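PDB 2G5D: GNA33 from Neisseria gonorrhoeae FA 1090, which probably cleaves the beta-1,4 bond between MurNAc and GlcNAc in peptidoglycan, leaving a 1,6-anhydro bond in the MurNAc residue. Local coordinates for residues V269-Y274 against Q289-Y294; K278-L283 against A303-Q308. All blocks are in the same frame, centred on the assembly; numbering follows the deposited sequence.

Interaction 1. Residues V269-Y274 against Q289-Y294; sequences VSIGRY and QGIKAY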
# COMPACT_ATOMS: atom_id res chain seq x y z
N VAL A 269 0.49 -10.76 -12.84
CA VAL A 269 1.00 -12.12 -12.84
C VAL A 269 2.36 -12.15 -12.13
O VAL A 269 3.22 -11.32 -12.40
CB VAL A 269 1.14 -12.70 -14.28
CG1 VAL A 269 1.86 -14.04 -14.28
CG2 VAL A 269 -0.23 -12.82 -14.94
N SER A 270 2.53 -13.09 -11.20
CA SER A 270 3.83 -13.30 -10.56
C SER A 270 4.87 -13.88 -11.54
O SER A 270 4.73 -15.00 -12.03
CB SER A 270 3.70 -14.21 -9.34
OG SER A 270 4.93 -14.31 -8.67
N ILE A 271 5.91 -13.10 -11.81
CA ILE A 271 7.04 -13.54 -12.63
C ILE A 271 7.88 -14.60 -11.90
O ILE A 271 8.47 -15.47 -12.53
CB ILE A 271 7.93 -12.35 -13.12
CG1 ILE A 271 8.54 -11.57 -11.93
CG2 ILE A 271 7.14 -11.43 -14.08
CD1 ILE A 271 9.81 -10.76 -12.27
N GLY A 272 7.91 -14.51 -10.57
CA GLY A 272 8.54 -15.52 -9.72
C GLY A 272 7.93 -16.91 -9.84
O GLY A 272 8.65 -17.91 -9.82
N ARG A 273 6.60 -16.97 -9.96
CA ARG A 273 5.89 -18.23 -10.18
C ARG A 273 6.05 -18.69 -11.62
O ARG A 273 6.07 -19.90 -11.88
CB ARG A 273 4.40 -18.12 -9.82
CG ARG A 273 4.12 -17.98 -8.33
CD ARG A 273 2.62 -18.04 -8.00
NE ARG A 273 2.30 -17.14 -6.90
CZ ARG A 273 1.65 -15.99 -7.02
NH1 ARG A 273 1.19 -15.59 -8.21
NH2 ARG A 273 1.43 -15.23 -5.95
N TYR A 274 6.17 -17.74 -12.55
CA TYR A 274 6.44 -18.07 -13.95
C TYR A 274 7.82 -18.73 -14.12
O TYR A 274 7.94 -19.76 -14.78
CB TYR A 274 6.33 -16.83 -14.85
CG TYR A 274 6.76 -17.10 -16.28
CD1 TYR A 274 5.89 -17.71 -17.18
CD2 TYR A 274 8.04 -16.75 -16.73
CE1 TYR A 274 6.27 -17.97 -18.50
CE2 TYR A 274 8.44 -17.01 -18.05
CZ TYR A 274 7.54 -17.62 -18.92
OH TYR A 274 7.90 -17.88 -20.23
N GLN A 289 16.27 -9.97 -5.67
CA GLN A 289 17.72 -10.06 -5.79
C GLN A 289 18.19 -11.29 -6.59
O GLN A 289 19.18 -11.23 -7.32
CB GLN A 289 18.36 -10.02 -4.39
CG GLN A 289 17.78 -8.93 -3.45
CD GLN A 289 16.50 -9.36 -2.72
OE1 GLN A 289 16.40 -10.48 -2.21
NE2 GLN A 289 15.52 -8.45 -2.64
N GLY A 290 17.47 -12.40 -6.42
CA GLY A 290 17.71 -13.62 -7.19
C GLY A 290 17.28 -13.51 -8.65
O GLY A 290 17.94 -14.05 -9.54
N ILE A 291 16.19 -12.80 -8.92
CA ILE A 291 15.78 -12.54 -10.30
C ILE A 291 16.76 -11.55 -10.96
O ILE A 291 17.15 -11.71 -12.13
CB ILE A 291 14.30 -12.06 -10.40
CG1 ILE A 291 13.37 -13.16 -9.87
CG2 ILE A 291 13.92 -11.70 -11.83
CD1 ILE A 291 11.93 -12.72 -9.64
N LYS A 292 17.19 -10.55 -10.20
CA LYS A 292 18.16 -9.58 -10.68
C LYS A 292 19.47 -10.26 -11.12
O LYS A 292 19.98 -9.97 -12.20
CB LYS A 292 18.41 -8.51 -9.62
CG LYS A 292 19.44 -7.48 -10.02
CD LYS A 292 19.75 -6.55 -8.87
CE LYS A 292 20.83 -5.58 -9.27
NZ LYS A 292 21.03 -4.51 -8.27
N ALA A 293 19.98 -11.17 -10.28
CA ALA A 293 21.21 -11.91 -10.58
C ALA A 293 21.05 -12.91 -11.73
O ALA A 293 21.95 -13.03 -12.59
CB ALA A 293 21.75 -12.59 -9.33
N TYR A 294 19.91 -13.60 -11.77
CA TYR A 294 19.61 -14.52 -12.88
C TYR A 294 19.57 -13.77 -14.23
O TYR A 294 20.03 -14.28 -15.24
CB TYR A 294 18.30 -15.28 -12.64
CG TYR A 294 17.89 -16.16 -13.82
CD1 TYR A 294 18.27 -17.50 -13.87
CD2 TYR A 294 17.14 -15.64 -14.88
CE1 TYR A 294 17.91 -18.30 -14.96
CE2 TYR A 294 16.78 -16.43 -15.96
CZ TYR A 294 17.16 -17.76 -16.00
OH TYR A 294 16.80 -18.54 -17.08
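G272 and I291 bring the two backbones nearest to each other, 7.9 Å between their CA atoms, at a point where the first turn of helix 271-276 faces the middle of helix 288-297. The gap is bridged by the ends of two isoleucines: I271 CD1 meets I291 CD1 at 3.9 Å, and the two side chains run at a slant to one another. In I271 the first torsion (chi1 61°) sets CG1 between the backbone N and the carbonyl carbon, and a nearly extended chi2 carries CD1 out to its partner. I291 is extended as well, with CG1 beside its own backbone N, and its CD1 also comes within 4.4 Å of G272 CA. The contact is small, buried and wholly apolar; no hydrogen bond crosses it. S270 is the N-cap of helix 271-276, its OG accepting a weak bond from R273 N at 3.4 Å, while S270 O takes the backbone bond of Y274 N. Just before helix 288-297, T286 OG1 hydrogen-bonds G272 O. Helix 234-243 covers the isoleucine pair through F238 on I271 and through V235 and F239 on I291, and K292 adds a salt bridge to E236 of that helix. M275 of helix 271-276 also packs on I291; the pair thus joins helices 271-276, 288-297 and 234-243 within the MltA-specific insert domain.

Interaction 2. Residues K278-L283 against A303-Q308; sequences KGYLKL and AEVLGQ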
# COMPACT_ATOMS: atom_id res chain seq x y z
N LYS A 278 9.44 -22.99 -15.24
CA LYS A 278 9.95 -22.81 -16.60
C LYS A 278 11.21 -23.60 -17.04
O LYS A 278 11.40 -23.79 -18.24
CB LYS A 278 10.07 -21.33 -16.96
CG LYS A 278 8.86 -20.80 -17.73
CD LYS A 278 8.73 -21.44 -19.11
CE LYS A 278 7.39 -21.13 -19.74
NZ LYS A 278 7.45 -21.07 -21.23
N GLY A 279 12.10 -24.02 -16.13
CA GLY A 279 12.14 -23.67 -14.72
C GLY A 279 13.48 -23.01 -14.48
O GLY A 279 14.47 -23.67 -14.19
N TYR A 280 13.49 -21.68 -14.62
CA TYR A 280 14.71 -20.88 -14.64
C TYR A 280 15.34 -20.73 -13.26
O TYR A 280 16.56 -20.81 -13.12
CB TYR A 280 14.42 -19.51 -15.24
CG TYR A 280 13.75 -19.58 -16.60
CD1 TYR A 280 12.67 -18.74 -16.92
CD2 TYR A 280 14.20 -20.49 -17.57
CE1 TYR A 280 12.06 -18.81 -18.17
CE2 TYR A 280 13.59 -20.57 -18.82
CZ TYR A 280 12.53 -19.73 -19.11
OH TYR A 280 11.93 -19.82 -20.34
N LEU A 281 14.51 -20.51 -12.26
CA LEU A 281 14.94 -20.50 -10.86
C LEU A 281 14.03 -21.41 -10.05
O LEU A 281 12.94 -21.76 -10.49
CB LEU A 281 14.88 -19.09 -10.28
CG LEU A 281 15.97 -18.08 -10.62
CD1 LEU A 281 15.67 -16.76 -9.92
CD2 LEU A 281 17.36 -18.58 -10.23
N LYS A 282 14.50 -21.80 -8.86
CA LYS A 282 13.64 -22.44 -7.87
C LYS A 282 12.88 -21.33 -7.11
O LYS A 282 13.40 -20.22 -6.95
CB LYS A 282 14.47 -23.30 -6.91
CG LYS A 282 15.25 -24.40 -7.61
CD LYS A 282 15.67 -25.51 -6.66
CE LYS A 282 16.21 -26.71 -7.43
NZ LYS A 282 16.50 -27.88 -6.55
N LEU A 283 11.65 -21.63 -6.68
CA LEU A 283 10.78 -20.63 -6.03
C LEU A 283 11.26 -20.26 -4.61
O LEU A 283 10.48 -19.82 -3.77
CB LEU A 283 9.32 -21.11 -6.01
CG LEU A 283 8.20 -20.11 -5.72
CD1 LEU A 283 7.70 -19.45 -6.99
CD2 LEU A 283 7.04 -20.79 -4.98
N ALA A 303 13.15 -10.02 -21.49
CA ALA A 303 11.90 -9.57 -22.12
C ALA A 303 10.75 -10.54 -21.85
O ALA A 303 9.68 -10.14 -21.36
CB ALA A 303 12.11 -9.37 -23.62
N GLU A 304 10.99 -11.82 -22.13
CA GLU A 304 10.02 -12.90 -21.91
C GLU A 304 9.40 -12.90 -20.51
O GLU A 304 8.18 -13.00 -20.36
CB GLU A 304 10.74 -14.22 -22.14
CG GLU A 304 9.92 -15.47 -21.91
CD GLU A 304 10.81 -16.68 -21.69
OE1 GLU A 304 11.89 -16.75 -22.30
OE2 GLU A 304 10.43 -17.56 -20.89
N VAL A 305 10.25 -12.84 -19.49
CA VAL A 305 9.83 -13.02 -18.11
C VAL A 305 9.08 -11.78 -17.63
O VAL A 305 7.97 -11.91 -17.09
CB VAL A 305 11.03 -13.35 -17.18
CG1 VAL A 305 10.63 -13.23 -15.71
CG2 VAL A 305 11.53 -14.76 -17.46
N LEU A 306 9.66 -10.60 -17.87
CA LEU A 306 9.04 -9.32 -17.50
C LEU A 306 7.69 -9.11 -18.20
O LEU A 306 6.72 -8.69 -17.58
CB LEU A 306 9.99 -8.15 -17.76
CG LEU A 306 10.84 -7.63 -16.59
CD1 LEU A 306 11.46 -8.72 -15.72
CD2 LEU A 306 11.91 -6.69 -17.09
N GLY A 307 7.63 -9.44 -19.49
CA GLY A 307 6.39 -9.39 -20.25
C GLY A 307 5.25 -10.29 -19.79
O GLY A 307 4.12 -10.11 -20.22
N GLN A 308 5.53 -11.26 -18.93
CA GLN A 308 4.47 -12.14 -18.41
C GLN A 308 3.48 -11.43 -17.48
O GLN A 308 2.33 -11.86 -17.34
CB GLN A 308 5.06 -13.38 -17.72
CG GLN A 308 5.88 -14.27 -18.65
CD GLN A 308 5.09 -14.76 -19.86
OE1 GLN A 308 3.96 -15.23 -19.73
NE2 GLN A 308 5.71 -14.67 -21.05
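The Y280 ring has E304 OE2 at its edge, near the ring plane, and K278 CB over one face, 3.4 Å above the plane and shifted toward the rim. V305 CG2 comes to the ring obliquely, 4.1 Å from Y280 CE1. The E304 carboxylate does not lie flat with the ring: the two planes are turned 69° apart. Y280 OH donates to E304 OE2 at 2.8 Å, and OE2 receives it on its syn lone pair, the one on the side of OE1. With CG anti to the backbone N (chi1 178°) and the chain extended beyond it, the carboxylate of E304 is carried out to the hydroxyl, and the two side chains approach head-on. V305, the next residue of helix 302-306, runs alongside the tyrosine in the opposite sense and gives it an apolar neighbour. Both segments belong to the MltA-specific insert domain. Here the irregular connection between helices 271-276 and 288-297, with a cis peptide between K278 and G279, folds back against the short helix 302-306. OE2 of E304 probably accepts a second bond from the hydroxyl of Y274, and OE1 forms a salt bridge with R301 NH1, which would probably favour the charged carboxylate. K278 NZ stays 4.6 Å from E304 OE2, where the opposite charges probably attract without touching, and makes a weak hydrogen bond to Y274 OH. The side chain of Q308 turns back on its own segment, NE2 donating to E304 O at 3.1 Å with an N-H...O angle of 151°.

The four segments alternate along the chain, one from interaction 1 and then one from interaction 2, and the two contact centres lie about 6 Å apart. They touch at several points. The 2.6 Å between Y274 OH and E304 OE2 makes this pair the bridge from helix 271-276 to the polar end of interaction 2. Y294 OH packs 3.2 Å from Y280 CB, linking segment 289-294 to the loop. I271 CG2 lies 3.2 Å from V305 O, and L283 CD1 3.4 Å from G272 O. The buried apolar contact of interaction 1 therefore adjoins the partly buried tyrosine-carboxylate contact of interaction 2.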